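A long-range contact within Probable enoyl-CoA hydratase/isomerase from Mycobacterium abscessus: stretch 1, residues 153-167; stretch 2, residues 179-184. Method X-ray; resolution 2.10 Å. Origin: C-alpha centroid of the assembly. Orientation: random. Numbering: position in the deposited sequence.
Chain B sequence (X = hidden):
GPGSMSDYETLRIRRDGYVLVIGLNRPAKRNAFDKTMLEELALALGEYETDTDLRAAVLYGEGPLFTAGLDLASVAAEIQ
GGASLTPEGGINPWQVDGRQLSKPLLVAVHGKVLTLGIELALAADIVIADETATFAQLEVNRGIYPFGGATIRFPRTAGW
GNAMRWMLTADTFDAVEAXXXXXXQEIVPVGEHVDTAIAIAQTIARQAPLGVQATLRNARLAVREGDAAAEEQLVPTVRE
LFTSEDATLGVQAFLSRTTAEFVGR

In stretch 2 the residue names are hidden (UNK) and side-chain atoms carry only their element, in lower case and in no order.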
# COMPACT_ATOMS: atom_id res chain seq x y z
N ARG B 153 -7.49 5.34 5.33
CA ARG B 153 -7.49 4.81 3.97
C ARG B 153 -6.55 5.50 3.01
O ARG B 153 -6.13 4.88 2.07
CB ARG B 153 -8.91 4.83 3.40
CG ARG B 153 -9.86 3.97 4.24
CD ARG B 153 -11.29 4.26 3.94
NE ARG B 153 -12.14 3.39 4.76
CZ ARG B 153 -13.40 3.64 5.08
NH1 ARG B 153 -14.00 4.75 4.70
NH2 ARG B 153 -14.06 2.77 5.84
N PHE B 154 -6.29 6.80 3.20
CA PHE B 154 -5.47 7.55 2.26
C PHE B 154 -4.01 7.03 2.34
O PHE B 154 -3.41 6.70 1.31
CB PHE B 154 -5.62 9.06 2.53
CG PHE B 154 -5.27 9.98 1.36
CD1 PHE B 154 -4.47 9.60 0.31
CD2 PHE B 154 -5.70 11.30 1.40
CE1 PHE B 154 -4.13 10.52 -0.71
CE2 PHE B 154 -5.39 12.20 0.39
CZ PHE B 154 -4.61 11.80 -0.67
N PRO B 155 -3.45 6.91 3.56
CA PRO B 155 -2.11 6.32 3.66
C PRO B 155 -2.01 4.87 3.15
O PRO B 155 -0.99 4.50 2.57
CB PRO B 155 -1.82 6.38 5.18
CG PRO B 155 -2.65 7.48 5.66
CD PRO B 155 -3.93 7.33 4.88
N ARG B 156 -3.05 4.08 3.35
CA ARG B 156 -3.07 2.69 2.86
C ARG B 156 -3.09 2.64 1.33
O ARG B 156 -2.36 1.87 0.75
CB ARG B 156 -4.29 1.93 3.44
CG ARG B 156 -4.21 0.38 3.36
CD ARG B 156 -5.58 -0.27 3.73
NE ARG B 156 -5.68 -0.21 5.13
CZ ARG B 156 -6.73 0.07 5.88
NH1 ARG B 156 -7.96 0.30 5.43
NH2 ARG B 156 -6.48 0.09 7.16
N THR B 157 -3.92 3.45 0.68
CA THR B 157 -3.94 3.48 -0.78
C THR B 157 -2.74 4.18 -1.41
O THR B 157 -2.17 3.67 -2.35
CB THR B 157 -5.20 4.16 -1.31
OG1 THR B 157 -6.35 3.54 -0.74
CG2 THR B 157 -5.26 4.03 -2.82
N ALA B 158 -2.37 5.35 -0.92
CA ALA B 158 -1.37 6.20 -1.61
C ALA B 158 0.06 6.01 -1.10
O ALA B 158 1.03 6.47 -1.72
CB ALA B 158 -1.78 7.68 -1.49
N GLY B 159 0.18 5.34 0.05
CA GLY B 159 1.40 5.35 0.83
C GLY B 159 1.36 6.53 1.80
O GLY B 159 0.72 7.56 1.54
N TRP B 160 2.07 6.38 2.91
CA TRP B 160 2.08 7.38 3.95
C TRP B 160 2.50 8.76 3.42
O TRP B 160 1.76 9.72 3.57
CB TRP B 160 3.01 6.92 5.09
CG TRP B 160 3.07 7.83 6.23
CD1 TRP B 160 3.90 8.90 6.38
CD2 TRP B 160 2.29 7.75 7.43
NE1 TRP B 160 3.69 9.50 7.60
CE2 TRP B 160 2.69 8.82 8.26
CE3 TRP B 160 1.29 6.87 7.89
CZ2 TRP B 160 2.14 9.04 9.52
CZ3 TRP B 160 0.74 7.10 9.14
CH2 TRP B 160 1.17 8.16 9.95
N GLY B 161 3.66 8.86 2.80
CA GLY B 161 4.15 10.15 2.27
C GLY B 161 3.25 10.85 1.29
O GLY B 161 3.03 12.05 1.39
N ASN B 162 2.71 10.11 0.33
CA ASN B 162 1.81 10.72 -0.66
C ASN B 162 0.53 11.23 -0.01
O ASN B 162 0.06 12.33 -0.34
CB ASN B 162 1.50 9.76 -1.84
CG ASN B 162 2.69 9.56 -2.78
OD1 ASN B 162 3.51 10.44 -2.97
ND2 ASN B 162 2.77 8.38 -3.39
N ALA B 163 0.01 10.46 0.95
CA ALA B 163 -1.16 10.87 1.72
C ALA B 163 -0.91 12.11 2.58
O ALA B 163 -1.70 13.07 2.56
CB ALA B 163 -1.69 9.70 2.60
N MET B 164 0.19 12.12 3.30
CA MET B 164 0.50 13.25 4.20
C MET B 164 0.81 14.56 3.46
O MET B 164 0.53 15.66 3.97
CB MET B 164 1.62 12.87 5.16
CG MET B 164 1.22 11.76 6.16
SD MET B 164 -0.19 12.31 7.19
CE MET B 164 -0.68 10.74 7.97
N ARG B 165 1.42 14.45 2.30
CA ARG B 165 1.67 15.60 1.44
C ARG B 165 0.39 16.41 1.22
O ARG B 165 0.43 17.65 1.20
CB ARG B 165 2.22 15.12 0.09
CG ARG B 165 2.30 16.19 -0.99
CD ARG B 165 3.19 17.31 -0.57
NE ARG B 165 3.22 18.38 -1.57
CZ ARG B 165 2.45 19.47 -1.56
NH1 ARG B 165 1.52 19.65 -0.62
NH2 ARG B 165 2.60 20.37 -2.51
N TRP B 166 -0.72 15.70 1.04
CA TRP B 166 -2.02 16.34 0.83
C TRP B 166 -2.83 16.54 2.12
O TRP B 166 -3.42 17.61 2.30
CB TRP B 166 -2.84 15.59 -0.25
CG TRP B 166 -2.00 15.39 -1.48
CD1 TRP B 166 -1.58 14.20 -2.00
CD2 TRP B 166 -1.41 16.42 -2.30
NE1 TRP B 166 -0.80 14.42 -3.12
CE2 TRP B 166 -0.66 15.76 -3.31
CE3 TRP B 166 -1.44 17.81 -2.28
CZ2 TRP B 166 0.05 16.46 -4.29
CZ3 TRP B 166 -0.72 18.51 -3.25
CH2 TRP B 166 0.00 17.83 -4.26
N MET B 167 -2.85 15.56 3.02
CA MET B 167 -3.63 15.73 4.26
C MET B 167 -3.06 16.79 5.23
O MET B 167 -3.83 17.46 5.94
CB MET B 167 -3.81 14.39 4.98
CG MET B 167 -4.62 13.36 4.19
SD MET B 167 -5.11 11.94 5.21
CE MET B 167 -3.51 11.35 5.74
N UNK B 179 -4.74 9.88 -9.54
CA UNK B 179 -4.58 8.64 -10.27
C UNK B 179 -3.20 8.04 -10.06
O UNK B 179 -3.06 6.81 -9.92
c UNK B 179 -4.83 8.93 -11.75
c UNK B 179 -4.60 7.77 -12.65
n UNK B 179 -3.97 6.34 -14.19
n UNK B 179 -5.37 6.63 -12.59
c UNK B 179 -3.72 7.59 -13.66
c UNK B 179 -4.97 5.79 -13.53
N UNK B 180 -2.18 8.90 -10.03
CA UNK B 180 -0.80 8.46 -9.78
C UNK B 180 -0.70 7.73 -8.45
O UNK B 180 -0.12 6.64 -8.36
c UNK B 180 0.18 9.63 -9.75
c UNK B 180 2.63 10.33 -9.83
n UNK B 180 2.58 10.98 -8.52
n UNK B 180 3.09 11.25 -6.30
c UNK B 180 1.65 9.16 -9.91
c UNK B 180 3.22 10.57 -7.43
n UNK B 180 4.00 9.50 -7.47
N UNK B 181 -1.33 8.30 -7.43
CA UNK B 181 -1.19 7.76 -6.08
C UNK B 181 -2.25 6.75 -5.69
O UNK B 181 -2.29 6.33 -4.54
c UNK B 181 -2.34 9.64 -4.81
c UNK B 181 -1.03 8.88 -5.04
c UNK B 181 -2.18 10.87 -3.91
c UNK B 181 0.12 9.82 -5.49
N UNK B 182 -3.13 6.37 -6.62
CA UNK B 182 -4.00 5.21 -6.44
C UNK B 182 -5.42 5.44 -5.97
O UNK B 182 -6.19 4.47 -5.87
N UNK B 183 -5.79 6.69 -5.68
CA UNK B 183 -7.17 7.01 -5.27
C UNK B 183 -8.15 6.89 -6.45
O UNK B 183 -9.29 6.48 -6.28
c UNK B 183 -8.81 8.79 -4.49
c UNK B 183 -7.34 8.49 -4.80
c UNK B 183 -6.79 10.34 -3.17
c UNK B 183 -6.57 8.80 -3.55
N UNK B 184 -7.71 7.30 -7.63
CA UNK B 184 -8.54 7.29 -8.83
C UNK B 184 -8.05 6.19 -9.76
O UNK B 184 -6.86 6.15 -10.08
c UNK B 184 -8.44 8.64 -9.56
c UNK B 184 -9.18 9.71 -8.77
c UNK B 184 -8.98 8.53 -11.01

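Position 179 lies in a helix that begins earlier in the chain and runs on through position 180. Its side chain has six atoms: one carbon, then a five-membered ring of three carbons and two nitrogens. That ring is an imidazole, so the residue is His 179. It stays out of reach of stretch 1. Its ND1 donates a hydrogen bond to the backbone O of position 184, 3.0 Å away, which ties the two ends of the stretch together.

Position 180 carries seven side-chain atoms. Three carbons lead to a nitrogen, and that nitrogen leads to a carbon bearing two more nitrogens. One of the two end nitrogens comes near Asn 162 OD1. This is a guanidinium group, and the residue is Arg 180. The CA-to-CB bond points sideways, but the end of the chain comes nearer to stretch 1. There Arg 180 NH2 donates a weak hydrogen bond to Asn 162 OD1 at 3.5 Å. The oxygen lies at the edge of the guanidinium, near its plane, where the N-H groups point.

Position 181 is the first residue to leave helical geometry. It has four side-chain carbons, forked at the first, with one arm two carbons long. Its CA-to-CB bond points toward stretch 1, and the side chain touches Phe 154, Ala 158, Asn 162 and Trp 166. A beta-branched chain of four carbons identifies Ile 181. Chi1 is p and chi2 is t. Its CD1 lies 3.8 Å from Phe 154 CE1, at the edge of that ring, and 3.9 Å from Trp 166 CD1. Its CG2 is 3.7 Å from Asn 162 ND2, and its CB is 3.8 Å from Ala 158 CB.

Position 182 has no side-chain atoms, and its backbone O lies 3.2 Å from Thr 157 CG2. It is Gly 182. Phi is 98°, and at these backbone angles a CB would be jammed against the carbonyl O of Ile 181. An ideal CB would also sit only 3.3 Å from Thr 157 CG2.

Position 183 again shows four carbons, forked at the first, with one two-carbon arm. Its CA-to-CB bond points sideways, yet its end reaches the ring of Phe 154. This is Ile 183, with chi1 m and chi2 t. Its CD1 is 3.6 Å from Phe 154 CE1.

Position 184 has three side-chain carbons, one carrying the other two. This is Val 184. It makes no contact with stretch 1.

The contact centres on Ile 181, which has the largest covered area of any residue here. Its side chain packs among Phe 154, Ala 158 and Trp 166, and Ile 183 adds a second apolar contact to Phe 154. The backbones also come close: Ala 158 CA makes a CA-H...O contact with Ile 181 O at 3.1 Å. Asn 162 ND2 donates to Ala 158 O at 3.1 Å within stretch 1, while its OD1 accepts the weak bond from Arg 180. Apolar packing therefore dominates, and one weak polar link lies beside it.

Stretch 2 179-184: HRIGIV
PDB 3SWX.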